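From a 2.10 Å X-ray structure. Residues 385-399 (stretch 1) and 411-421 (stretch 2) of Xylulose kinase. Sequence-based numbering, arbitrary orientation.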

# COMPACT_ATOMS: atom_id res chain seq x y z
N ILE A 385 31.70 3.48 -17.57
CA ILE A 385 32.43 2.82 -16.50
C ILE A 385 32.36 1.31 -16.67
O ILE A 385 31.30 0.76 -16.91
CB ILE A 385 31.85 3.21 -15.13
CG1 ILE A 385 31.88 4.73 -14.94
CG2 ILE A 385 32.60 2.53 -14.01
CD1 ILE A 385 33.14 5.24 -14.33
N LYS A 386 33.49 0.64 -16.55
CA LYS A 386 33.53 -0.81 -16.68
C LYS A 386 34.39 -1.48 -15.62
O LYS A 386 35.58 -1.65 -15.78
CB LYS A 386 33.99 -1.21 -18.08
CG LYS A 386 34.07 -2.71 -18.34
CD LYS A 386 32.79 -3.42 -17.98
CE LYS A 386 33.02 -4.45 -16.89
NZ LYS A 386 31.92 -4.48 -15.87
N PRO A 387 33.75 -1.85 -14.52
CA PRO A 387 34.46 -2.40 -13.37
C PRO A 387 34.82 -3.87 -13.55
O PRO A 387 34.04 -4.62 -14.10
CB PRO A 387 33.47 -2.21 -12.23
CG PRO A 387 32.17 -2.07 -12.87
CD PRO A 387 32.38 -1.43 -14.19
N GLN A 388 35.99 -4.25 -13.09
CA GLN A 388 36.33 -5.66 -12.95
C GLN A 388 35.59 -6.27 -11.78
O GLN A 388 35.18 -7.42 -11.81
CB GLN A 388 37.82 -5.82 -12.70
CG GLN A 388 38.72 -5.03 -13.61
CD GLN A 388 40.17 -5.17 -13.20
OE1 GLN A 388 40.60 -6.24 -12.80
NE2 GLN A 388 40.92 -4.10 -13.30
N SER A 389 35.47 -5.48 -10.73
CA SER A 389 34.68 -5.86 -9.58
C SER A 389 34.05 -4.62 -8.98
O SER A 389 34.45 -3.52 -9.28
CB SER A 389 35.56 -6.57 -8.55
OG SER A 389 35.10 -7.88 -8.32
N VAL A 390 33.07 -4.84 -8.13
CA VAL A 390 32.52 -3.79 -7.33
C VAL A 390 32.75 -4.07 -5.86
O VAL A 390 32.31 -5.07 -5.34
CB VAL A 390 31.03 -3.60 -7.62
CG1 VAL A 390 30.39 -2.71 -6.60
CG2 VAL A 390 30.85 -3.04 -9.00
N THR A 391 33.47 -3.18 -5.21
CA THR A 391 33.59 -3.20 -3.79
C THR A 391 32.29 -2.95 -3.08
O THR A 391 31.59 -2.00 -3.37
CB THR A 391 34.67 -2.24 -3.31
OG1 THR A 391 35.92 -2.92 -3.26
CG2 THR A 391 34.45 -1.88 -1.88
N LEU A 392 31.98 -3.81 -2.14
CA LEU A 392 30.69 -3.81 -1.50
C LEU A 392 30.88 -3.66 -0.00
O LEU A 392 31.44 -4.51 0.64
CB LEU A 392 29.95 -5.10 -1.83
CG LEU A 392 28.50 -5.28 -1.44
CD1 LEU A 392 27.60 -4.19 -1.97
CD2 LEU A 392 28.03 -6.61 -1.91
N ILE A 393 30.41 -2.54 0.54
CA ILE A 393 30.56 -2.26 1.95
C ILE A 393 29.29 -1.66 2.54
O ILE A 393 28.37 -1.31 1.81
CB ILE A 393 31.74 -1.33 2.20
CG1 ILE A 393 31.60 -0.05 1.39
CG2 ILE A 393 33.04 -2.03 1.86
CD1 ILE A 393 32.18 1.09 2.03
N GLY A 394 29.27 -1.54 3.86
CA GLY A 394 28.15 -0.96 4.57
C GLY A 394 27.34 -2.03 5.27
O GLY A 394 27.45 -3.19 4.95
N GLY A 395 26.51 -1.61 6.22
CA GLY A 395 25.72 -2.54 7.00
C GLY A 395 24.72 -3.34 6.19
O GLY A 395 24.44 -4.49 6.51
N GLY A 396 24.19 -2.75 5.13
CA GLY A 396 23.37 -3.47 4.18
C GLY A 396 24.06 -4.65 3.54
O GLY A 396 23.42 -5.57 3.08
N ALA A 397 25.39 -4.61 3.53
CA ALA A 397 26.19 -5.57 2.80
C ALA A 397 26.49 -6.82 3.60
O ALA A 397 27.25 -7.67 3.15
CB ALA A 397 27.46 -4.95 2.37
N ARG A 398 25.90 -6.94 4.77
CA ARG A 398 26.37 -7.90 5.74
C ARG A 398 25.92 -9.33 5.43
O ARG A 398 26.68 -10.27 5.63
CB ARG A 398 26.02 -7.47 7.16
CG ARG A 398 24.55 -7.63 7.52
CD ARG A 398 24.00 -6.55 8.46
NE ARG A 398 23.50 -7.11 9.72
CZ ARG A 398 22.58 -6.54 10.48
NH1 ARG A 398 22.02 -5.39 10.13
NH2 ARG A 398 22.20 -7.14 11.61
N SER A 399 24.71 -9.49 4.91
CA SER A 399 24.18 -10.80 4.56
C SER A 399 24.85 -11.47 3.37
O SER A 399 24.89 -10.92 2.28
CB SER A 399 22.67 -10.75 4.37
OG SER A 399 22.14 -12.02 4.08
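Stretch 2 411-421: GQQLDYRTGGD

The two stretches are held together chiefly by a ladder of backbone hydrogen bonds between strand 390-393 and strand 414-417, which run parallel. V390 N donates to Q413 O at 3.0 Å and D415 N to V390 O at 3.0 Å, so that V390 engages the residues before and after its partner L414, as a parallel register requires. The ladder continues where L392 N donates to D415 O at 2.9 Å, and it slackens at the far end, where the bond from R417 N to L392 O is weak at 3.5 Å. Between these rungs L414 CA lies 3.5 Å from V390 O in a CA-H...O contact. The bridges pair V390 with L414, T391 with D415 and L392 with Y416, with CA-CA separations of 4.9 to 5.0 Å. The strand axes approach to 4.6 Å and their N-to-C directions differ by 38° (signed crossing angle -38°), a marked twist for neighbouring strands.

Side-chain polar contacts flank this ladder. S389 OG donates to Q413 OE1 at a very short 2.4 Å and also lies 2.9 Å from D415 OD2. T391 and D415 share one face of the sheet; there T391 OG1 accepts a hydrogen bond of 3.2 Å from R417 NE, lying at the edge of the guanidinium near its plane. Two waters extend the contact beyond the strands. Water 1 accepts from Q413 N at 3.0 Å and donates weakly to Q388 O, also at 3.0 Å; water 2 accepts from G394 N at 3.2 Å and donates to R417 O at 3.0 Å, bridging the backbones just where the direct ladder weakens.

The face carrying V390, L392, L414 and Y416 is largely apolar. L414 packs against both residues of stretch 1, with its CD2 4.0 Å from V390 CB and its CB 3.9 Å from L392 CD2. Y416, in the t rotamer, reaches past L392 to the short 3-10 segment: A397 O lies over one face of the ring, 3.3 Å from Y416 CE1, and A397 CB is 3.8 Å from the same ring atom. L392 O instead approaches the ring edge, 3.4 Å from Y416 CD1.

Beyond the bridges, the chain of stretch 2 turns through G419, whose backbone angles call for glycine, and returns to I393 at G420. I393 CD1 lies 4.1 Å from G420 CA; a CB on G420 would clash with that methyl. Together the stretches bury 760 Å², both sides summed.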

# COMPACT_ATOMS: atom_id res chain seq x y z
N GLY A 411 24.81 -9.55 -12.40
CA GLY A 411 25.83 -10.03 -13.31
C GLY A 411 27.20 -9.51 -12.96
O GLY A 411 28.12 -9.58 -13.74
N GLN A 412 27.31 -8.97 -11.76
CA GLN A 412 28.50 -8.27 -11.32
C GLN A 412 29.19 -9.03 -10.21
O GLN A 412 28.55 -9.50 -9.28
CB GLN A 412 28.11 -6.90 -10.82
CG GLN A 412 29.14 -5.85 -11.04
CD GLN A 412 29.26 -5.47 -12.49
OE1 GLN A 412 28.27 -5.44 -13.20
NE2 GLN A 412 30.49 -5.17 -12.91
N GLN A 413 30.50 -9.16 -10.31
CA GLN A 413 31.29 -9.68 -9.20
C GLN A 413 31.35 -8.71 -8.03
O GLN A 413 31.83 -7.59 -8.15
CB GLN A 413 32.70 -10.03 -9.67
CG GLN A 413 33.63 -10.43 -8.53
CD GLN A 413 35.03 -10.75 -9.00
OE1 GLN A 413 36.00 -10.14 -8.53
NE2 GLN A 413 35.15 -11.69 -9.90
N LEU A 414 30.86 -9.14 -6.88
CA LEU A 414 30.84 -8.26 -5.71
C LEU A 414 31.84 -8.68 -4.63
O LEU A 414 31.70 -9.73 -4.02
CB LEU A 414 29.41 -8.17 -5.15
CG LEU A 414 28.31 -7.88 -6.16
CD1 LEU A 414 26.98 -7.91 -5.52
CD2 LEU A 414 28.58 -6.61 -6.85
N ASP A 415 32.83 -7.83 -4.42
CA ASP A 415 33.88 -8.05 -3.42
C ASP A 415 33.48 -7.49 -2.06
O ASP A 415 33.47 -6.25 -1.85
CB ASP A 415 35.17 -7.35 -3.83
CG ASP A 415 35.81 -7.95 -5.07
OD1 ASP A 415 35.69 -9.16 -5.27
OD2 ASP A 415 36.45 -7.20 -5.82
N TYR A 416 33.15 -8.37 -1.13
CA TYR A 416 32.83 -7.96 0.22
C TYR A 416 34.07 -7.67 1.04
O TYR A 416 34.98 -8.49 1.14
CB TYR A 416 31.98 -9.00 0.92
CG TYR A 416 31.47 -8.57 2.26
CD1 TYR A 416 30.90 -7.33 2.45
CD2 TYR A 416 31.55 -9.41 3.35
CE1 TYR A 416 30.44 -6.95 3.67
CE2 TYR A 416 31.08 -9.03 4.57
CZ TYR A 416 30.53 -7.80 4.73
OH TYR A 416 30.06 -7.43 5.96
N ARG A 417 34.11 -6.49 1.63
CA ARG A 417 35.19 -6.13 2.53
C ARG A 417 34.63 -5.55 3.83
O ARG A 417 33.50 -5.10 3.87
CB ARG A 417 36.09 -5.12 1.84
CG ARG A 417 36.45 -5.46 0.41
CD ARG A 417 37.32 -4.42 -0.25
NE ARG A 417 37.78 -4.82 -1.57
CZ ARG A 417 38.87 -5.53 -1.80
NH1 ARG A 417 39.62 -5.94 -0.81
NH2 ARG A 417 39.19 -5.84 -3.04
N THR A 418 35.44 -5.58 4.88
CA THR A 418 35.09 -4.97 6.15
C THR A 418 35.83 -3.68 6.39
O THR A 418 36.93 -3.49 5.90
CB THR A 418 35.38 -5.94 7.31
OG1 THR A 418 36.42 -6.84 6.92
CG2 THR A 418 34.21 -6.84 7.56
N GLY A 419 35.23 -2.78 7.17
CA GLY A 419 35.94 -1.62 7.64
C GLY A 419 35.59 -0.35 6.90
O GLY A 419 36.34 0.61 6.90
N GLY A 420 34.42 -0.35 6.28
CA GLY A 420 33.92 0.85 5.68
C GLY A 420 33.17 1.65 6.70
O GLY A 420 32.48 2.59 6.37
N ASP A 421 33.31 1.25 7.96
CA ASP A 421 32.70 1.96 9.07
C ASP A 421 33.23 3.37 9.23
O ASP A 421 32.48 4.29 9.47
CB ASP A 421 32.83 1.16 10.38
CG ASP A 421 34.24 0.70 10.65
OD1 ASP A 421 34.81 -0.03 9.82
OD2 ASP A 421 34.86 1.00 11.69
O HOH W 1 32.18 -7.13 -11.82
O HOH W 2 31.40 -3.48 5.26